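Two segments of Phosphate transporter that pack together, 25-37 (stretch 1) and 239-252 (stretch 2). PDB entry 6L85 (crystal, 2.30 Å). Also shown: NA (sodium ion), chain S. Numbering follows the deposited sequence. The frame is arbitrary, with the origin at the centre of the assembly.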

ATOM      1  N   ASN B  25     -20.122   7.087   4.182  1.00 34.52           N
ATOM      2  CA  ASN B  25     -19.435   8.355   3.907  1.00 40.63           C
ATOM      3  C   ASN B  25     -18.402   8.221   2.790  1.00 40.37           C
ATOM      4  O   ASN B  25     -18.040   9.220   2.152  1.00 40.51           O
ATOM      5  CB  ASN B  25     -18.708   8.893   5.153  1.00 37.28           C
ATOM      6  CG  ASN B  25     -19.625   9.130   6.358  1.00 39.64           C
ATOM      7  OD1 ASN B  25     -20.839   8.890   6.323  1.00 36.94           O
ATOM      8  ND2 ASN B  25     -19.020   9.596   7.449  1.00 37.81           N
ATOM      9  N   SER B  26     -17.843   7.030   2.601  1.00 38.69           N
ATOM     10  CA  SER B  26     -16.874   6.845   1.532  1.00 42.02           C
ATOM     11  C   SER B  26     -17.445   6.118   0.326  1.00 36.64           C
ATOM     12  O   SER B  26     -17.070   6.446  -0.802  1.00 37.53           O
ATOM     13  CB  SER B  26     -15.643   6.081   2.037  1.00 39.59           C
ATOM     14  OG  SER B  26     -15.974   4.772   2.440  1.00 38.59           O
ATOM     15  N   MET B  27     -18.363   5.166   0.527  1.00 33.84           N
ATOM     16  CA  MET B  27     -18.777   4.296  -0.570  1.00 41.03           C
ATOM     17  C   MET B  27     -20.144   4.624  -1.175  1.00 43.31           C
ATOM     18  O   MET B  27     -20.465   4.058  -2.222  1.00 42.22           O
ATOM     19  CB  MET B  27     -18.773   2.823  -0.120  1.00 40.99           C
ATOM     20  CG  MET B  27     -17.363   2.269   0.158  1.00 40.54           C
ATOM     21  SD  MET B  27     -16.275   2.282  -1.306  1.00 49.67           S
ATOM     22  CE  MET B  27     -14.731   1.763  -0.579  1.00 45.61           C
ATOM     23  N   ALA B  28     -20.957   5.508  -0.574  1.00 44.53           N
ATOM     24  CA  ALA B  28     -22.289   5.749  -1.121  1.00 45.45           C
ATOM     25  C   ALA B  28     -22.230   6.385  -2.507  1.00 44.87           C
ATOM     26  O   ALA B  28     -23.090   6.106  -3.337  1.00 45.76           O
ATOM     27  CB  ALA B  28     -23.110   6.624  -0.169  1.00 48.08           C
ATOM     28  N   THR B  29     -21.241   7.236  -2.781  1.00 41.62           N
ATOM     29  CA  THR B  29     -21.107   7.788  -4.128  1.00 43.81           C
ATOM     30  C   THR B  29     -20.926   6.674  -5.161  1.00 47.73           C
ATOM     31  O   THR B  29     -21.631   6.637  -6.176  1.00 45.26           O
ATOM     32  CB  THR B  29     -19.934   8.772  -4.188  1.00 43.15           C
ATOM     33  OG1 THR B  29     -18.772   8.164  -3.617  1.00 48.22           O
ATOM     34  CG2 THR B  29     -20.251  10.062  -3.402  1.00 45.22           C
ATOM     35  N   ALA B  30     -19.987   5.751  -4.906  1.00 42.63           N
ATOM     36  CA  ALA B  30     -19.686   4.678  -5.851  1.00 48.02           C
ATOM     37  C   ALA B  30     -20.840   3.690  -5.956  1.00 43.85           C
ATOM     38  O   ALA B  30     -21.136   3.192  -7.044  1.00 43.17           O
ATOM     39  CB  ALA B  30     -18.395   3.942  -5.440  1.00 41.70           C
ATOM     40  N   VAL B  31     -21.494   3.390  -4.831  1.00 43.75           N
ATOM     41  CA  VAL B  31     -22.608   2.450  -4.848  1.00 46.11           C
ATOM     42  C   VAL B  31     -23.823   3.062  -5.538  1.00 50.58           C
ATOM     43  O   VAL B  31     -24.536   2.378  -6.279  1.00 51.21           O
ATOM     44  CB  VAL B  31     -22.950   1.996  -3.421  1.00 44.22           C
ATOM     45  CG1 VAL B  31     -24.301   1.306  -3.426  1.00 41.87           C
ATOM     46  CG2 VAL B  31     -21.878   1.064  -2.877  1.00 46.89           C
ATOM     47  N   GLY B  32     -24.074   4.357  -5.312  1.00 46.17           N
ATOM     48  CA  GLY B  32     -25.245   5.001  -5.876  1.00 52.71           C
ATOM     49  C   GLY B  32     -25.156   5.213  -7.374  1.00 56.45           C
ATOM     50  O   GLY B  32     -26.179   5.209  -8.062  1.00 57.14           O
ATOM     51  N   ALA B  33     -23.951   5.436  -7.895  1.00 53.38           N
ATOM     52  CA  ALA B  33     -23.740   5.464  -9.332  1.00 50.67           C
ATOM     53  C   ALA B  33     -23.666   4.060  -9.936  1.00 51.62           C
ATOM     54  O   ALA B  33     -23.406   3.929 -11.134  1.00 52.19           O
ATOM     55  CB  ALA B  33     -22.458   6.239  -9.648  1.00 42.36           C
ATOM     56  N   ARG B  34     -23.864   3.025  -9.118  1.00 47.33           N
ATOM     57  CA  ARG B  34     -23.706   1.609  -9.472  1.00 53.82           C
ATOM     58  C   ARG B  34     -22.322   1.294 -10.045  1.00 52.48           C
ATOM     59  O   ARG B  34     -22.155   0.304 -10.760  1.00 53.20           O
ATOM     60  CB  ARG B  34     -24.806   1.122 -10.438  1.00 53.25           C
ATOM     61  CG  ARG B  34     -26.199   1.705 -10.183  1.00 65.05           C
ATOM     62  CD  ARG B  34     -26.974   0.935  -9.110  1.00 72.57           C
ATOM     63  NE  ARG B  34     -27.956   1.786  -8.422  1.00 80.81           N
ATOM     64  CZ  ARG B  34     -28.206   1.764  -7.108  1.00 79.85           C
ATOM     65  NH1 ARG B  34     -27.545   0.938  -6.298  1.00 71.45           N
ATOM     66  NH2 ARG B  34     -29.121   2.581  -6.597  1.00 81.92           N
ATOM     67  N   ALA B  35     -21.300   2.089  -9.724  1.00 51.32           N
ATOM     68  CA  ALA B  35     -19.952   1.730 -10.159  1.00 46.17           C
ATOM     69  C   ALA B  35     -19.473   0.436  -9.499  1.00 49.91           C
ATOM     70  O   ALA B  35     -18.582  -0.238 -10.033  1.00 47.83           O
ATOM     71  CB  ALA B  35     -18.973   2.865  -9.869  1.00 40.86           C
ATOM     72  N   ILE B  36     -20.039   0.080  -8.340  1.00 47.21           N
ATOM     73  CA  ILE B  36     -19.701  -1.152  -7.637  1.00 43.16           C
ATOM     74  C   ILE B  36     -20.928  -1.580  -6.843  1.00 42.94           C
ATOM     75  O   ILE B  36     -21.835  -0.784  -6.583  1.00 46.35           O
ATOM     76  CB  ILE B  36     -18.471  -1.006  -6.688  1.00 49.62           C
ATOM     77  CG1 ILE B  36     -18.634   0.159  -5.700  1.00 44.46           C
ATOM     78  CG2 ILE B  36     -17.162  -0.835  -7.452  1.00 44.70           C
ATOM     79  CD1 ILE B  36     -17.502   0.218  -4.706  1.00 43.81           C
ATOM     80  N   THR B  37     -20.953  -2.850  -6.448  1.00 46.54           N
ATOM     81  CA  THR B  37     -22.015  -3.341  -5.582  1.00 48.13           C
ATOM     82  C   THR B  37     -21.716  -3.003  -4.120  1.00 44.62           C
ATOM     83  O   THR B  37     -20.585  -2.696  -3.742  1.00 43.37           O
ATOM     84  CB  THR B  37     -22.197  -4.865  -5.706  1.00 46.66           C
ATOM     85  OG1 THR B  37     -21.053  -5.536  -5.165  1.00 47.49           O
ATOM     86  CG2 THR B  37     -22.421  -5.311  -7.162  1.00 42.30           C
ATOM     87  N   PHE B 239     -15.203   9.001 -15.376  1.00 44.08           N
ATOM     88  CA  PHE B 239     -15.396   9.421 -13.992  1.00 43.98           C
ATOM     89  C   PHE B 239     -16.043   8.323 -13.166  1.00 44.84           C
ATOM     90  O   PHE B 239     -15.745   8.189 -11.973  1.00 39.78           O
ATOM     91  CB  PHE B 239     -16.243  10.688 -13.914  1.00 44.20           C
ATOM     92  CG  PHE B 239     -15.451  11.938 -14.048  1.00 43.41           C
ATOM     93  CD1 PHE B 239     -14.584  12.338 -13.045  1.00 42.35           C
ATOM     94  CD2 PHE B 239     -15.550  12.709 -15.190  1.00 47.99           C
ATOM     95  CE1 PHE B 239     -13.845  13.505 -13.176  1.00 42.56           C
ATOM     96  CE2 PHE B 239     -14.818  13.880 -15.321  1.00 47.99           C
ATOM     97  CZ  PHE B 239     -13.963  14.274 -14.320  1.00 47.56           C
ATOM     98  N   LYS B 240     -16.918   7.526 -13.781  1.00 44.50           N
ATOM     99  CA  LYS B 240     -17.595   6.454 -13.063  1.00 47.36           C
ATOM    100  C   LYS B 240     -16.602   5.427 -12.555  1.00 46.90           C
ATOM    101  O   LYS B 240     -16.753   4.890 -11.450  1.00 44.78           O
ATOM    102  CB  LYS B 240     -18.610   5.778 -13.974  1.00 42.63           C
ATOM    103  CG  LYS B 240     -19.234   4.551 -13.375  1.00 48.17           C
ATOM    104  CD  LYS B 240     -20.098   3.846 -14.388  1.00 51.94           C
ATOM    105  CE  LYS B 240     -21.241   3.130 -13.714  1.00 55.41           C
ATOM    106  NZ  LYS B 240     -22.004   2.342 -14.722  1.00 60.92           N
ATOM    107  N   ARG B 241     -15.595   5.120 -13.365  1.00 44.47           N
ATOM    108  CA  ARG B 241     -14.592   4.184 -12.878  1.00 44.68           C
ATOM    109  C   ARG B 241     -13.630   4.846 -11.889  1.00 45.77           C
ATOM    110  O   ARG B 241     -13.264   4.233 -10.882  1.00 42.99           O
ATOM    111  CB  ARG B 241     -13.855   3.555 -14.055  1.00 54.28           C
ATOM    112  CG  ARG B 241     -14.776   2.668 -14.930  1.00 61.66           C
ATOM    113  CD  ARG B 241     -15.042   1.303 -14.273  1.00 63.47           C
ATOM    114  NE  ARG B 241     -13.819   0.717 -13.718  1.00 71.61           N
ATOM    115  CZ  ARG B 241     -13.777  -0.415 -13.012  1.00 77.81           C
ATOM    116  NH1 ARG B 241     -14.895  -1.092 -12.765  1.00 73.07           N
ATOM    117  NH2 ARG B 241     -12.615  -0.871 -12.545  1.00 75.35           N
ATOM    118  N   ALA B 242     -13.240   6.103 -12.132  1.00 40.67           N
ATOM    119  CA  ALA B 242     -12.264   6.778 -11.276  1.00 43.94           C
ATOM    120  C   ALA B 242     -12.818   7.115  -9.890  1.00 43.21           C
ATOM    121  O   ALA B 242     -12.045   7.249  -8.919  1.00 40.78           O
ATOM    122  CB  ALA B 242     -11.779   8.050 -11.972  1.00 42.21           C
ATOM    123  N   GLN B 243     -14.137   7.260  -9.770  1.00 40.45           N
ATOM    124  CA  GLN B 243     -14.710   7.557  -8.468  1.00 43.96           C
ATOM    125  C   GLN B 243     -14.696   6.339  -7.550  1.00 41.10           C
ATOM    126  O   GLN B 243     -14.888   6.480  -6.344  1.00 40.75           O
ATOM    127  CB  GLN B 243     -16.117   8.165  -8.624  1.00 40.90           C
ATOM    128  CG  GLN B 243     -17.249   7.202  -8.874  1.00 44.64           C
ATOM    129  CD  GLN B 243     -18.508   7.635  -8.140  1.00 53.19           C
ATOM    130  OE1 GLN B 243     -18.569   7.561  -6.911  1.00 58.73           O
ATOM    131  NE2 GLN B 243     -19.511   8.102  -8.879  1.00 51.87           N
ATOM    132  N   ILE B 244     -14.353   5.163  -8.065  1.00 43.66           N
ATOM    133  CA  ILE B 244     -14.025   4.052  -7.180  1.00 40.50           C
ATOM    134  C   ILE B 244     -12.720   4.343  -6.441  1.00 40.30           C
ATOM    135  O   ILE B 244     -12.604   4.131  -5.222  1.00 43.10           O
ATOM    136  CB  ILE B 244     -13.946   2.741  -7.987  1.00 40.71           C
ATOM    137  CG1 ILE B 244     -15.274   2.502  -8.695  1.00 41.94           C
ATOM    138  CG2 ILE B 244     -13.585   1.535  -7.072  1.00 40.47           C
ATOM    139  CD1 ILE B 244     -15.252   1.327  -9.672  1.00 46.30           C
ATOM    140  N   LEU B 245     -11.714   4.824  -7.174  1.00 37.34           N
ATOM    141  CA  LEU B 245     -10.447   5.179  -6.552  1.00 41.74           C
ATOM    142  C   LEU B 245     -10.667   6.263  -5.510  1.00 43.10           C
ATOM    143  O   LEU B 245     -10.129   6.210  -4.392  1.00 34.79           O
ATOM    144  CB  LEU B 245      -9.460   5.664  -7.620  1.00 40.50           C
ATOM    145  CG  LEU B 245      -9.000   4.633  -8.663  1.00 48.33           C
ATOM    146  CD1 LEU B 245      -7.940   5.238  -9.581  1.00 49.64           C
ATOM    147  CD2 LEU B 245      -8.463   3.384  -7.983  1.00 53.60           C
ATOM    148  N   THR B 246     -11.463   7.258  -5.876  1.00 37.05           N
ATOM    149  CA  THR B 246     -11.689   8.368  -4.962  1.00 39.32           C
ATOM    150  C   THR B 246     -12.507   7.921  -3.736  1.00 36.96           C
ATOM    151  O   THR B 246     -12.312   8.438  -2.624  1.00 37.71           O
ATOM    152  CB  THR B 246     -12.302   9.518  -5.783  1.00 42.20           C
ATOM    153  OG1 THR B 246     -11.982  10.760  -5.173  1.00 55.93           O
ATOM    154  CG2 THR B 246     -13.798   9.371  -5.955  1.00 40.34           C
ATOM    155  N   SER B 247     -13.342   6.883  -3.883  1.00 36.07           N
ATOM    156  CA  SER B 247     -13.994   6.309  -2.708  1.00 40.14           C
ATOM    157  C   SER B 247     -12.981   5.626  -1.788  1.00 42.79           C
ATOM    158  O   SER B 247     -13.104   5.691  -0.552  1.00 40.04           O
ATOM    159  CB  SER B 247     -15.070   5.316  -3.139  1.00 41.38           C
ATOM    160  OG  SER B 247     -16.315   5.964  -3.291  1.00 47.75           O
ATOM    161  N   CYS B 248     -11.985   4.949  -2.375  1.00 36.79           N
ATOM    162  CA  CYS B 248     -10.905   4.373  -1.569  1.00 37.04           C
ATOM    163  C   CYS B 248     -10.174   5.458  -0.795  1.00 34.88           C
ATOM    164  O   CYS B 248      -9.794   5.268   0.370  1.00 34.12           O
ATOM    165  CB  CYS B 248      -9.890   3.637  -2.456  1.00 36.45           C
ATOM    166  SG  CYS B 248     -10.489   2.202  -3.343  1.00 42.69           S
ATOM    167  N   TYR B 249      -9.893   6.567  -1.472  1.00 33.41           N
ATOM    168  CA  TYR B 249      -9.236   7.704  -0.841  1.00 37.78           C
ATOM    169  C   TYR B 249     -10.031   8.172   0.384  1.00 38.17           C
ATOM    170  O   TYR B 249      -9.463   8.387   1.474  1.00 38.92           O
ATOM    171  CB  TYR B 249      -9.076   8.805  -1.896  1.00 36.34           C
ATOM    172  CG  TYR B 249      -8.308  10.053  -1.501  1.00 41.14           C
ATOM    173  CD1 TYR B 249      -7.309  10.028  -0.534  1.00 37.31           C
ATOM    174  CD2 TYR B 249      -8.589  11.267  -2.120  1.00 41.15           C
ATOM    175  CE1 TYR B 249      -6.611  11.182  -0.202  1.00 36.94           C
ATOM    176  CE2 TYR B 249      -7.912  12.427  -1.787  1.00 42.26           C
ATOM    177  CZ  TYR B 249      -6.914  12.377  -0.826  1.00 44.26           C
ATOM    178  OH  TYR B 249      -6.236  13.538  -0.501  1.00 47.11           O
ATOM    179  N   VAL B 250     -11.365   8.244   0.252  1.00 33.70           N
ATOM    180  CA  VAL B 250     -12.158   8.647   1.418  1.00 39.56           C
ATOM    181  C   VAL B 250     -12.062   7.605   2.529  1.00 33.73           C
ATOM    182  O   VAL B 250     -11.923   7.959   3.702  1.00 35.83           O
ATOM    183  CB  VAL B 250     -13.631   8.938   1.056  1.00 41.97           C
ATOM    184  CG1 VAL B 250     -14.382   9.437   2.292  1.00 36.89           C
ATOM    185  CG2 VAL B 250     -13.727   9.980  -0.020  1.00 37.67           C
ATOM    186  N   SER B 251     -12.153   6.318   2.182  1.00 33.39           N
ATOM    187  CA  SER B 251     -12.063   5.230   3.163  1.00 34.76           C
ATOM    188  C   SER B 251     -10.781   5.295   3.985  1.00 33.34           C
ATOM    189  O   SER B 251     -10.789   5.104   5.209  1.00 32.42           O
ATOM    190  CB  SER B 251     -12.110   3.887   2.443  1.00 37.96           C
ATOM    191  OG  SER B 251     -13.420   3.393   2.393  1.00 48.86           O
ATOM    192  N   PHE B 252      -9.657   5.477   3.291  1.00 33.91           N
ATOM    193  CA  PHE B 252      -8.360   5.624   3.932  1.00 31.99           C
ATOM    194  C   PHE B 252      -8.374   6.791   4.910  1.00 32.90           C
ATOM    195  O   PHE B 252      -7.948   6.659   6.069  1.00 35.29           O
ATOM    196  CB  PHE B 252      -7.299   5.834   2.843  1.00 31.96           C
ATOM    197  CG  PHE B 252      -5.892   6.006   3.364  1.00 34.44           C
ATOM    198  CD1 PHE B 252      -5.433   7.250   3.783  1.00 34.25           C
ATOM    199  CD2 PHE B 252      -5.019   4.927   3.409  1.00 34.74           C
ATOM    200  CE1 PHE B 252      -4.132   7.418   4.256  1.00 34.85           C
ATOM    201  CE2 PHE B 252      -3.705   5.085   3.879  1.00 31.41           C
ATOM    202  CZ  PHE B 252      -3.269   6.329   4.299  1.00 40.55           C
TER
HETATM  203 NA    NA S 504     -16.835   7.348  -5.201  1.00 51.35          NA

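The helices 25-32 and 239-252 run nearly antiparallel, at 166° between N-to-C directions, and their axes approach to 8.0 Å. They are tightest where stretch 1 begins: the CA atoms of Ser26 and Val250 are 5.0 Å apart. Asn25 contributes mainly backbone, its O lying 3.7 Å from Val250 CG1, while its side-chain end leads away. Ser26 points toward stretch 2 and engages it twice: Ser247 OG donates to Ser26 O at 2.6 Å, and Ser251 OG donates to Ser26 OG at 2.9 Å. Ser26 CB also rests 3.6 Å from Val250 CG1. Met27 starts out sideways, but its end comes nearer, placing SD 3.7 Å from Ser247 CB and CE 3.6 Å from Ser251 OG. Ser247 thus sits as a knob among Ser26, Met27, Thr29 and Ala30.

At Thr29 the contact is organized by sodium. Thr29 OG1 binds NA at 2.6 Å; Ser247 OG, Gln243 O and Gln243 OE1 each bind NA at 2.4 Å, and one further ligand comes from elsewhere in the structure. Shared coordination explains why Thr29 OG1 and Ser247 OG lie 3.3 Å apart without a hydrogen bond. Nor does Ala30 N bond to Gln243 OE1, despite a separation of 3.1 Å, because the angle is poor.

Beyond the helix, Ala33 CB packs 3.6 Å from Gln243 NE2. Arg34, with phi/psi of 55/25, forms a Schellman motif, and its CA-to-CB bond points away. The chain then returns at Ala35, whose CB points toward stretch 2 and lies 3.4 Å from Lys240 O and 3.9 Å from Ile244 CG1. Ile36 extends this apolar patch, with CG2 3.6 Å from Ile244 CD1.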